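Local structure of thioesterase (Streptomyces sp. WAC02707, 6VAP) at residues 14-18 against 37-41; 29-33 against 98-104; 11-15 against 63-67; 17-21 against 44-50. The protein probably hydrolyses acyl thioesters as the type II thioesterase of the borrelidin biosynthetic cluster, releasing stalled or aberrant acyl groups from the assembly line's carrier domains. Residues are numbered along the deposited sequence.

Contact 1: 14-18 against 37-41; sequences IRQYR and ATFYH
At one edge of the alpha/beta-hydrolase sheet, the outermost strand 14-15 and the loop after it lie over the 3-10 turn and first helical residue that follow strand 26-30. I14 is extended and turns its side chain away, onto helix 73-87. R15 (phi/psi -106/122) points toward A37, and its CG rests 3.7 Å from A37 CB; its guanidinium continues to V12 O and D63. Y17, an m rotamer, buries the most area. Its ring forms an offset stack with the H41 imidazole, centroids 4.3 Å apart and planes at 15°, and Y17 CB sits 4.0 Å from the H41 ring centroid as a CH-pi contact. The CA pairs R15-A37 (6.7 Å) and Y17-H41 (6.6 Å) set the register. The turn is held by Y40 N to A37 O (3.0 Å) and H41 N to T38 O (3.1 Å), with Y40 as helix N-cap residue. Y17 OH lies 3.2 Å from A37 CB and 3.5 Å from T38 CG2. Poorly ordered R18 brings NH1 to 2.9 Å from H41 NE2.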
loop_
_atom_site.group_PDB
_atom_site.type_symbol
_atom_site.label_atom_id
_atom_site.label_comp_id
_atom_site.label_asym_id
_atom_site.label_seq_id
_atom_site.Cartn_x
_atom_site.Cartn_y
_atom_site.Cartn_z
ATOM N N ILE A 14 4.537 -10.631 7.129
ATOM C CA ILE A 14 5.366 -9.438 7.252
ATOM C C ILE A 14 6.801 -9.826 6.982
ATOM O O ILE A 14 7.385 -10.599 7.747
ATOM C CB ILE A 14 5.232 -8.789 8.638
ATOM C CG1 ILE A 14 3.757 -8.391 8.872
ATOM C CG2 ILE A 14 6.152 -7.584 8.733
ATOM C CD1 ILE A 14 3.438 -7.993 10.277
ATOM N N ARG A 15 7.383 -9.265 5.926
ATOM C CA ARG A 15 8.744 -9.588 5.519
ATOM C C ARG A 15 9.651 -8.415 5.883
ATOM O O ARG A 15 9.437 -7.287 5.424
ATOM C CB ARG A 15 8.810 -9.883 4.021
ATOM C CG ARG A 15 7.796 -10.926 3.538
ATOM C CD ARG A 15 8.065 -12.286 4.199
ATOM N NE ARG A 15 6.890 -13.152 4.128
ATOM C CZ ARG A 15 6.696 -14.094 3.212
ATOM N NH1 ARG A 15 7.604 -14.296 2.269
ATOM N NH2 ARG A 15 5.588 -14.831 3.249
ATOM N N GLN A 16 10.661 -8.684 6.692
ATOM C CA GLN A 16 11.660 -7.704 7.116
ATOM C C GLN A 16 12.950 -8.073 6.394
ATOM O O GLN A 16 13.636 -9.030 6.768
ATOM C CB GLN A 16 11.813 -7.754 8.635
ATOM C CG GLN A 16 12.788 -6.737 9.204
ATOM C CD GLN A 16 12.973 -6.878 10.701
ATOM O OE1 GLN A 16 12.520 -7.842 11.297
ATOM N NE2 GLN A 16 13.640 -5.916 11.311
ATOM N N TYR A 17 13.286 -7.303 5.362
ATOM C CA TYR A 17 14.398 -7.669 4.499
ATOM C C TYR A 17 15.746 -7.242 5.062
ATOM O O TYR A 17 16.754 -7.880 4.755
ATOM C CB TYR A 17 14.167 -7.065 3.118
ATOM C CG TYR A 17 13.009 -7.701 2.393
ATOM C CD1 TYR A 17 12.976 -9.083 2.154
ATOM C CD2 TYR A 17 11.967 -6.921 1.902
ATOM C CE1 TYR A 17 11.908 -9.664 1.484
ATOM C CE2 TYR A 17 10.891 -7.485 1.258
ATOM C CZ TYR A 17 10.863 -8.855 1.038
ATOM O OH TYR A 17 9.804 -9.436 0.384
ATOM N N ARG A 18 15.799 -6.170 5.843
ATOM C CA ARG A 18 17.046 -5.664 6.381
ATOM C C ARG A 18 16.940 -5.429 7.884
ATOM O O ARG A 18 15.850 -5.199 8.410
ATOM C CB ARG A 18 17.428 -4.357 5.678
ATOM C CG ARG A 18 17.670 -4.482 4.182
ATOM C CD ARG A 18 19.041 -5.022 3.863
ATOM N NE ARG A 18 19.358 -4.901 2.441
ATOM C CZ ARG A 18 19.089 -5.830 1.528
ATOM N NH1 ARG A 18 18.492 -6.961 1.877
ATOM N NH2 ARG A 18 19.421 -5.626 0.264
ATOM N N ALA A 37 5.663 -8.831 -1.594
ATOM C CA ALA A 37 6.493 -8.107 -0.639
ATOM C C ALA A 37 7.863 -7.774 -1.206
ATOM O O ALA A 37 8.448 -6.745 -0.833
ATOM C CB ALA A 37 6.648 -8.906 0.643
ATOM N N THR A 38 8.398 -8.633 -2.087
ATOM C CA THR A 38 9.718 -8.383 -2.654
ATOM C C THR A 38 9.766 -7.069 -3.427
ATOM O O THR A 38 10.855 -6.528 -3.657
ATOM C CB THR A 38 10.126 -9.543 -3.573
ATOM O OG1 THR A 38 9.042 -9.873 -4.457
ATOM C CG2 THR A 38 10.480 -10.758 -2.767
ATOM N N PHE A 39 8.612 -6.569 -3.876
ATOM C CA PHE A 39 8.570 -5.287 -4.575
ATOM C C PHE A 39 9.216 -4.175 -3.751
ATOM O O PHE A 39 9.810 -3.239 -4.304
ATOM C CB PHE A 39 7.116 -4.933 -4.884
ATOM C CG PHE A 39 6.936 -3.579 -5.482
ATOM C CD1 PHE A 39 7.193 -3.357 -6.832
ATOM C CD2 PHE A 39 6.470 -2.529 -4.721
ATOM C CE1 PHE A 39 7.007 -2.106 -7.381
ATOM C CE2 PHE A 39 6.283 -1.294 -5.275
ATOM C CZ PHE A 39 6.563 -1.067 -6.591
ATOM N N TYR A 40 9.132 -4.257 -2.425
ATOM C CA TYR A 40 9.656 -3.207 -1.555
ATOM C C TYR A 40 11.081 -3.436 -1.069
ATOM O O TYR A 40 11.557 -2.700 -0.198
ATOM C CB TYR A 40 8.733 -3.036 -0.373
ATOM C CG TYR A 40 7.451 -2.337 -0.753
ATOM C CD1 TYR A 40 7.461 -0.997 -1.093
ATOM C CD2 TYR A 40 6.226 -3.017 -0.748
ATOM C CE1 TYR A 40 6.254 -0.313 -1.427
ATOM C CE2 TYR A 40 5.057 -2.381 -1.124
ATOM C CZ TYR A 40 5.071 -1.048 -1.449
ATOM O OH TYR A 40 3.929 -0.391 -1.737
ATOM N N HIS A 41 11.786 -4.401 -1.642
ATOM C CA HIS A 41 13.184 -4.595 -1.265
ATOM C C HIS A 41 14.034 -3.345 -1.477
ATOM O O HIS A 41 14.830 -3.004 -0.584
ATOM C CB HIS A 41 13.774 -5.777 -2.043
ATOM C CG HIS A 41 14.705 -6.626 -1.237
ATOM N ND1 HIS A 41 14.579 -7.998 -1.152
ATOM C CD2 HIS A 41 15.783 -6.294 -0.491
ATOM C CE1 HIS A 41 15.547 -8.472 -0.387
ATOM N NE2 HIS A 41 16.293 -7.461 0.022
#

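Contact 2: 29-33 against 98-104; sequences CLPHA and SMGATLA
L30 ends strand 26-30 in an extended conformation (phi/psi -110/117) and turns its side chain onto the start of helix 99-113. With chi1 and chi2 both m, it sends CD1 to L103 CD2 at 3.7 Å and CD2 to A104 CB at 3.8 Å, while L30 CB touches G100 O at 3.4 Å. L103 meets it in a t,p rotamer. The backbones are closest at L30 and G100, CA to CA 4.6 Å; P31 O is 3.3 Å from G100 CA, and an ideal CB on G100 would lie 2.2 Å from L30 O, a clash. The approach fits the nucleophile elbow of alpha/beta hydrolases, G96-x-S98-x-G100: S98 takes the strained phi/psi of 56/-122 just before the helix, and its OG (chi1 t) hydrogen-bonds H232 NE2, consistent with a Ser-His-Asp triad completed by D204. H32, chi1 p, packs its CB 3.8 Å from S98 CB; its CA-CB bond points sideways, and its ring makes edge-to-face contacts with F39 and F233. M99 extends at chi1 t, then bends (chi2 -105°, chi3 m), laying CE 3.6 Å from A33 CA and 3.9 Å from A33 CB. Water 1 accepts from A33 N (2.9 Å) and M99 N (3.1 Å), amides placed as in the oxyanion hole of such enzymes; S98 OG is 2.8 Å from it.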
loop_
_atom_site.group_PDB
_atom_site.type_symbol
_atom_site.label_atom_id
_atom_site.label_comp_id
_atom_site.label_asym_id
_atom_site.label_seq_id
_atom_site.Cartn_x
_atom_site.Cartn_y
_atom_site.Cartn_z
ATOM N N CYS A 29 4.703 -1.410 4.328
ATOM C CA CYS A 29 4.549 -1.208 2.889
ATOM C C CYS A 29 3.584 -2.232 2.313
ATOM O O CYS A 29 3.797 -3.439 2.470
ATOM C CB CYS A 29 5.917 -1.347 2.199
ATOM S SG CYS A 29 7.057 -0.074 2.762
ATOM N N LEU A 30 2.569 -1.746 1.607
ATOM C CA LEU A 30 1.497 -2.544 1.065
ATOM C C LEU A 30 1.649 -2.590 -0.445
ATOM O O LEU A 30 1.557 -1.549 -1.110
ATOM C CB LEU A 30 0.135 -1.956 1.447
ATOM C CG LEU A 30 -0.311 -2.040 2.929
ATOM C CD1 LEU A 30 -0.098 -3.384 3.531
ATOM C CD2 LEU A 30 0.477 -0.959 3.764
ATOM N N PRO A 31 1.879 -3.753 -1.026
ATOM C CA PRO A 31 2.022 -3.825 -2.475
ATOM C C PRO A 31 0.715 -3.585 -3.206
ATOM O O PRO A 31 -0.377 -3.771 -2.660
ATOM C CB PRO A 31 2.501 -5.252 -2.701
ATOM C CG PRO A 31 3.082 -5.670 -1.433
ATOM C CD PRO A 31 2.282 -5.002 -0.374
ATOM N N HIS A 32 0.857 -3.235 -4.488
ATOM C CA HIS A 32 -0.271 -3.112 -5.412
ATOM C C HIS A 32 -0.870 -4.472 -5.760
ATOM O O HIS A 32 -0.344 -5.521 -5.392
ATOM C CB HIS A 32 0.170 -2.443 -6.713
ATOM C CG HIS A 32 1.413 -3.052 -7.294
ATOM N ND1 HIS A 32 2.671 -2.893 -6.736
ATOM C CD2 HIS A 32 1.562 -3.902 -8.335
ATOM C CE1 HIS A 32 3.547 -3.570 -7.456
ATOM N NE2 HIS A 32 2.896 -4.216 -8.409
ATOM N N ALA A 33 -1.962 -4.449 -6.530
ATOM C CA ALA A 33 -2.543 -5.689 -7.044
ATOM C C ALA A 33 -1.549 -6.441 -7.918
ATOM O O ALA A 33 -0.877 -5.864 -8.761
ATOM C CB ALA A 33 -3.806 -5.390 -7.857
ATOM N N SER A 98 -1.295 1.914 -5.270
ATOM C CA SER A 98 -2.482 1.450 -5.980
ATOM C C SER A 98 -3.398 0.755 -4.993
ATOM O O SER A 98 -3.803 1.357 -4.003
ATOM C CB SER A 98 -2.107 0.575 -7.168
ATOM O OG SER A 98 -3.170 0.517 -8.109
ATOM N N MET A 99 -3.728 -0.504 -5.222
ATOM C CA MET A 99 -4.592 -1.193 -4.272
ATOM C C MET A 99 -4.004 -1.161 -2.861
ATOM O O MET A 99 -4.738 -1.016 -1.876
ATOM C CB MET A 99 -4.825 -2.629 -4.720
ATOM C CG MET A 99 -5.773 -3.418 -3.842
ATOM S SD MET A 99 -4.958 -4.628 -2.769
ATOM C CE MET A 99 -4.380 -5.772 -3.970
ATOM N N GLY A 100 -2.680 -1.279 -2.741
ATOM C CA GLY A 100 -2.045 -1.155 -1.442
ATOM C C GLY A 100 -2.374 0.138 -0.725
ATOM O O GLY A 100 -2.324 0.188 0.510
ATOM N N ALA A 101 -2.654 1.212 -1.474
ATOM C CA ALA A 101 -2.995 2.484 -0.832
ATOM C C ALA A 101 -4.337 2.395 -0.104
ATOM O O ALA A 101 -4.507 2.931 0.996
ATOM C CB ALA A 101 -3.019 3.615 -1.881
ATOM N N THR A 102 -5.308 1.725 -0.707
ATOM C CA THR A 102 -6.588 1.550 -0.036
ATOM C C THR A 102 -6.429 0.652 1.188
ATOM O O THR A 102 -6.966 0.944 2.264
ATOM C CB THR A 102 -7.614 0.977 -1.009
ATOM O OG1 THR A 102 -7.760 1.832 -2.143
ATOM C CG2 THR A 102 -9.001 0.810 -0.302
ATOM N N LEU A 103 -5.684 -0.440 1.048
ATOM C CA LEU A 103 -5.383 -1.275 2.200
ATOM C C LEU A 103 -4.672 -0.482 3.280
ATOM O O LEU A 103 -5.040 -0.587 4.455
ATOM C CB LEU A 103 -4.554 -2.471 1.767
ATOM C CG LEU A 103 -4.130 -3.427 2.882
ATOM C CD1 LEU A 103 -5.350 -3.913 3.675
ATOM C CD2 LEU A 103 -3.402 -4.602 2.290
ATOM N N ALA A 104 -3.690 0.344 2.896
ATOM C CA ALA A 104 -2.980 1.162 3.872
ATOM C C ALA A 104 -3.920 2.094 4.598
ATOM O O ALA A 104 -3.760 2.307 5.806
ATOM C CB ALA A 104 -1.856 1.969 3.216
HETATM O O HOH W 1 -3.425 -2.293 -7.779
#

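Contact 3: 11-15 against 63-67; sequences DVWIR and DRRAE
An Asx motif at D11 leads into edge strand 14-15 of the alpha/beta-hydrolase sheet, and the contact joins this N-terminal segment to the type I beta turn R64-E67, in the loop between strand 52-56 and helix 73-87. D11 OD1 accepts from I14 N at 2.6 Å and weakly from W13 N at 2.8 Å. The turn closes by E67 N to R64 O, 3.0 Å. The segments run closest at V12 and R64, CA to CA 7.7 Å. R15 (m,m,t) divides its donors between D63 and carbonyls of its own segment: NH1 to D63 OD1 at 2.9 Å and NH2 to D63 OD2 at 2.7 Å form a salt bridge, while NH2 also gives to V12 O at 2.7 Å and NE weakly to D11 O at 3.1 Å. D63 OD1 accepts a further bond from Q57. R64 (m,t,p) forms a salt bridge with E67 within the turn, NE to E67 OE2 at 2.7 Å and NH2 to E67 OE1 at 2.8 Å, and its NH1 donates to Q57 O. V12 CG2 covers one face of this guanidinium, 3.2 Å from R64 NE. The guanidinium meets the indole face edge-on, a cation-pi contact with R64 CZ 4.2 Å from the centroid of the W13 five-membered ring and 9° off its normal. Water 2 joins the pair weakly, 3.3 Å from W13 NE1 and 3.2 Å from R64 NH2.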
loop_
_atom_site.group_PDB
_atom_site.type_symbol
_atom_site.label_atom_id
_atom_site.label_comp_id
_atom_site.label_asym_id
_atom_site.label_seq_id
_atom_site.Cartn_x
_atom_site.Cartn_y
_atom_site.Cartn_z
ATOM N N ASP A 11 7.524 -13.152 9.364
ATOM C CA ASP A 11 6.470 -14.149 9.455
ATOM C C ASP A 11 5.826 -14.291 8.073
ATOM O O ASP A 11 6.297 -13.732 7.075
ATOM C CB ASP A 11 5.452 -13.767 10.535
ATOM C CG ASP A 11 4.880 -12.372 10.345
ATOM O OD1 ASP A 11 4.324 -12.099 9.270
ATOM O OD2 ASP A 11 4.991 -11.551 11.278
ATOM N N VAL A 12 4.739 -15.061 8.016
ATOM C CA VAL A 12 4.089 -15.340 6.743
ATOM C C VAL A 12 3.575 -14.062 6.117
ATOM O O VAL A 12 3.601 -13.914 4.884
ATOM C CB VAL A 12 2.958 -16.373 6.943
ATOM C CG1 VAL A 12 1.780 -15.754 7.682
ATOM C CG2 VAL A 12 2.509 -16.928 5.602
ATOM N N TRP A 13 3.134 -13.106 6.942
ATOM C CA TRP A 13 2.566 -11.870 6.408
ATOM C C TRP A 13 3.593 -10.756 6.209
ATOM O O TRP A 13 3.516 -9.988 5.245
ATOM C CB TRP A 13 1.466 -11.337 7.345
ATOM C CG TRP A 13 0.161 -12.023 7.228
ATOM C CD1 TRP A 13 -0.307 -13.071 7.998
ATOM C CD2 TRP A 13 -0.904 -11.650 6.361
ATOM N NE1 TRP A 13 -1.584 -13.406 7.596
ATOM C CE2 TRP A 13 -1.986 -12.527 6.625
ATOM C CE3 TRP A 13 -1.066 -10.638 5.409
ATOM C CZ2 TRP A 13 -3.179 -12.461 5.930
ATOM C CZ3 TRP A 13 -2.270 -10.575 4.721
ATOM C CH2 TRP A 13 -3.296 -11.489 4.980
ATOM N N ILE A 14 4.537 -10.631 7.129
ATOM C CA ILE A 14 5.366 -9.438 7.252
ATOM C C ILE A 14 6.801 -9.826 6.982
ATOM O O ILE A 14 7.385 -10.599 7.747
ATOM C CB ILE A 14 5.232 -8.789 8.638
ATOM C CG1 ILE A 14 3.757 -8.391 8.872
ATOM C CG2 ILE A 14 6.152 -7.584 8.733
ATOM C CD1 ILE A 14 3.438 -7.993 10.277
ATOM N N ARG A 15 7.383 -9.265 5.926
ATOM C CA ARG A 15 8.744 -9.588 5.519
ATOM C C ARG A 15 9.651 -8.415 5.883
ATOM O O ARG A 15 9.437 -7.287 5.424
ATOM C CB ARG A 15 8.810 -9.883 4.021
ATOM C CG ARG A 15 7.796 -10.926 3.538
ATOM C CD ARG A 15 8.065 -12.286 4.199
ATOM N NE ARG A 15 6.890 -13.152 4.128
ATOM C CZ ARG A 15 6.696 -14.094 3.212
ATOM N NH1 ARG A 15 7.604 -14.296 2.269
ATOM N NH2 ARG A 15 5.588 -14.831 3.249
ATOM N N ASP A 63 5.778 -17.745 -1.930
ATOM C CA ASP A 63 5.785 -18.797 -0.924
ATOM C C ASP A 63 4.392 -19.039 -0.368
ATOM O O ASP A 63 4.172 -20.085 0.249
ATOM C CB ASP A 63 6.737 -18.438 0.217
ATOM C CG ASP A 63 6.332 -17.154 0.918
ATOM O OD1 ASP A 63 6.449 -16.079 0.302
ATOM O OD2 ASP A 63 5.900 -17.232 2.076
ATOM N N ARG A 64 3.453 -18.100 -0.555
ATOM C CA ARG A 64 2.065 -18.275 -0.134
ATOM C C ARG A 64 1.141 -18.723 -1.276
ATOM O O ARG A 64 -0.082 -18.583 -1.170
ATOM C CB ARG A 64 1.544 -16.970 0.473
ATOM C CG ARG A 64 2.418 -16.393 1.564
ATOM C CD ARG A 64 1.710 -15.312 2.303
ATOM N NE ARG A 64 0.689 -15.847 3.195
ATOM C CZ ARG A 64 -0.063 -15.136 4.032
ATOM N NH1 ARG A 64 0.018 -13.816 4.060
ATOM N NH2 ARG A 64 -0.963 -15.759 4.792
ATOM N N ARG A 65 1.697 -19.239 -2.375
ATOM C CA ARG A 65 0.866 -19.565 -3.531
ATOM C C ARG A 65 -0.188 -20.608 -3.184
ATOM O O ARG A 65 -1.290 -20.587 -3.738
ATOM C CB ARG A 65 1.740 -20.049 -4.689
ATOM C CG ARG A 65 1.323 -19.492 -6.032
ATOM C CD ARG A 65 2.294 -19.905 -7.134
ATOM N NE ARG A 65 3.051 -18.764 -7.652
ATOM C CZ ARG A 65 4.362 -18.587 -7.494
ATOM N NH1 ARG A 65 5.091 -19.478 -6.829
ATOM N NH2 ARG A 65 4.948 -17.512 -8.005
ATOM N N ALA A 66 0.125 -21.526 -2.274
ATOM C CA ALA A 66 -0.847 -22.551 -1.909
ATOM C C ALA A 66 -2.053 -21.945 -1.193
ATOM O O ALA A 66 -3.173 -22.461 -1.317
ATOM C CB ALA A 66 -0.193 -23.617 -1.027
ATOM N N GLU A 67 -1.858 -20.850 -0.459
ATOM C CA GLU A 67 -2.975 -20.232 0.242
ATOM C C GLU A 67 -3.947 -19.603 -0.747
ATOM O O GLU A 67 -3.549 -19.037 -1.764
ATOM C CB GLU A 67 -2.463 -19.186 1.234
ATOM C CG GLU A 67 -1.424 -19.754 2.205
ATOM C CD GLU A 67 -1.040 -18.765 3.293
ATOM O OE1 GLU A 67 -1.966 -18.258 3.971
ATOM O OE2 GLU A 67 0.187 -18.499 3.457
HETATM O O HOH W 2 -3.269 -16.206 6.981
#

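Contact 4: 17-21 against 44-50; sequences YRPAH and AAALAPR
A44, midway along the short helix 41-47, presents its CB 3.9 Å from Y17 CB, at the edge of the Y17 ring, and 4.1 Å from R18 CG; the CA atoms of A44 and R18 are 6.1 Å apart. A45 CB meets R18 NH2 at 3.9 Å. A44 O accepts from A48 N at 2.9 Å, and at A48 (phi/psi -75/155) the chain leaves the helix, its CB 3.5 Å from both R18 CB and P19 O. This is surface packing at the margin of the alpha/beta-hydrolase fold: the loop joining strand 14-15 to strand 26-30 runs over the C-terminal end of helix 41-47. A cis peptide precedes P49, which nears A20 to 3.9 Å between CA atoms. P49 CA lies 3.3 Å from P19 O, A20 CA 3.5 Å from P49 O, both CA-H...O contacts, and H21 N donates to P49 O at 2.8 Å (167°). P49 CB lies over the H21 ring, 3.9 Å from its centroid, a CH-pi contact. R50 NH2 hydrogen-bonds C253 O.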
loop_
_atom_site.group_PDB
_atom_site.type_symbol
_atom_site.label_atom_id
_atom_site.label_comp_id
_atom_site.label_asym_id
_atom_site.label_seq_id
_atom_site.Cartn_x
_atom_site.Cartn_y
_atom_site.Cartn_z
ATOM N N TYR A 17 13.286 -7.303 5.362
ATOM C CA TYR A 17 14.398 -7.669 4.499
ATOM C C TYR A 17 15.746 -7.242 5.062
ATOM O O TYR A 17 16.754 -7.880 4.755
ATOM C CB TYR A 17 14.167 -7.065 3.118
ATOM C CG TYR A 17 13.009 -7.701 2.393
ATOM C CD1 TYR A 17 12.976 -9.083 2.154
ATOM C CD2 TYR A 17 11.967 -6.921 1.902
ATOM C CE1 TYR A 17 11.908 -9.664 1.484
ATOM C CE2 TYR A 17 10.891 -7.485 1.258
ATOM C CZ TYR A 17 10.863 -8.855 1.038
ATOM O OH TYR A 17 9.804 -9.436 0.384
ATOM N N ARG A 18 15.799 -6.170 5.843
ATOM C CA ARG A 18 17.046 -5.664 6.381
ATOM C C ARG A 18 16.940 -5.429 7.884
ATOM O O ARG A 18 15.850 -5.199 8.410
ATOM C CB ARG A 18 17.428 -4.357 5.678
ATOM C CG ARG A 18 17.670 -4.482 4.182
ATOM C CD ARG A 18 19.041 -5.022 3.863
ATOM N NE ARG A 18 19.358 -4.901 2.441
ATOM C CZ ARG A 18 19.089 -5.830 1.528
ATOM N NH1 ARG A 18 18.492 -6.961 1.877
ATOM N NH2 ARG A 18 19.421 -5.626 0.264
ATOM N N PRO A 19 18.063 -5.479 8.589
ATOM C CA PRO A 19 18.020 -5.146 10.019
ATOM C C PRO A 19 17.806 -3.660 10.224
ATOM O O PRO A 19 18.221 -2.829 9.412
ATOM C CB PRO A 19 19.395 -5.573 10.545
ATOM C CG PRO A 19 20.091 -6.295 9.399
ATOM C CD PRO A 19 19.412 -5.854 8.125
ATOM N N ALA A 20 17.187 -3.326 11.348
ATOM C CA ALA A 20 16.873 -1.943 11.669
ATOM C C ALA A 20 17.314 -1.636 13.094
ATOM O O ALA A 20 17.278 -2.511 13.969
ATOM C CB ALA A 20 15.382 -1.668 11.507
ATOM N N HIS A 21 17.750 -0.391 13.310
ATOM C CA HIS A 21 18.070 0.056 14.649
ATOM C C HIS A 21 16.853 -0.140 15.560
ATOM O O HIS A 21 15.700 -0.111 15.110
ATOM C CB HIS A 21 18.489 1.528 14.639
ATOM C CG HIS A 21 19.793 1.792 13.950
ATOM N ND1 HIS A 21 20.808 0.861 13.900
ATOM C CD2 HIS A 21 20.249 2.886 13.293
ATOM C CE1 HIS A 21 21.838 1.375 13.252
ATOM N NE2 HIS A 21 21.521 2.597 12.862
ATOM N N ALA A 44 13.497 -1.121 1.628
ATOM C CA ALA A 44 14.222 -1.672 2.763
ATOM C C ALA A 44 15.703 -1.347 2.650
ATOM O O ALA A 44 16.294 -0.789 3.585
ATOM C CB ALA A 44 13.998 -3.183 2.839
ATOM N N ALA A 45 16.291 -1.615 1.469
ATOM C CA ALA A 45 17.730 -1.437 1.282
ATOM C C ALA A 45 18.134 0.027 1.438
ATOM O O ALA A 45 19.227 0.326 1.924
ATOM C CB ALA A 45 18.143 -1.948 -0.107
ATOM N N ALA A 46 17.279 0.956 1.018
ATOM C CA ALA A 46 17.629 2.373 1.015
ATOM C C ALA A 46 17.364 3.072 2.338
ATOM O O ALA A 46 18.008 4.084 2.625
ATOM C CB ALA A 46 16.848 3.101 -0.080
ATOM N N LEU A 47 16.433 2.573 3.148
ATOM C CA LEU A 47 16.074 3.233 4.399
ATOM C C LEU A 47 16.642 2.547 5.639
ATOM O O LEU A 47 16.858 3.209 6.662
ATOM C CB LEU A 47 14.548 3.322 4.538
ATOM C CG LEU A 47 13.819 4.079 3.441
ATOM C CD1 LEU A 47 12.382 4.298 3.820
ATOM C CD2 LEU A 47 14.500 5.432 3.098
ATOM N N ALA A 48 16.884 1.242 5.581
ATOM C CA ALA A 48 17.447 0.551 6.729
ATOM C C ALA A 48 18.926 0.893 6.834
ATOM O O ALA A 48 19.541 1.248 5.833
ATOM C CB ALA A 48 17.273 -0.956 6.593
ATOM N N PRO A 49 19.522 0.818 8.042
ATOM C CA PRO A 49 18.887 0.417 9.305
ATOM C C PRO A 49 18.189 1.565 10.012
ATOM O O PRO A 49 17.650 1.371 11.104
ATOM C CB PRO A 49 20.066 -0.095 10.140
ATOM C CG PRO A 49 21.234 0.745 9.665
ATOM C CD PRO A 49 20.966 1.085 8.211
ATOM N N ARG A 50 18.195 2.747 9.393
ATOM C CA ARG A 50 17.592 3.909 10.037
ATOM C C ARG A 50 16.076 3.813 10.062
ATOM O O ARG A 50 15.416 4.525 10.824
ATOM C CB ARG A 50 18.022 5.192 9.336
ATOM C CG ARG A 50 19.520 5.506 9.513
ATOM C CD ARG A 50 20.043 6.518 8.493
ATOM N NE ARG A 50 19.531 6.274 7.137
ATOM C CZ ARG A 50 19.881 5.241 6.372
ATOM N NH1 ARG A 50 20.754 4.339 6.816
ATOM N NH2 ARG A 50 19.350 5.107 5.166
#

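How the contacts relate
Contact 2 is the buried one, its centre about 3 Å from the centre of the chain, where close backbone packing and apolar side chains surround the probable catalytic serine. Contacts 1 and 4 are at the surface, contact 3 partly buried. All three draw on the N-terminal stretch: contacts 1 and 3 share I14 and R15, contacts 1 and 4 share Y17 and R18. Their chemistry changes along it, from salt bridges and cation-pi in contact 3, through ring stacking in contact 1, to alanine and proline packing in contact 4. Contact 1 reaches contact 2 through Y40, its OH 2.7 Å from L30 O (a probable hydrogen bond), and through F39 packed on H32.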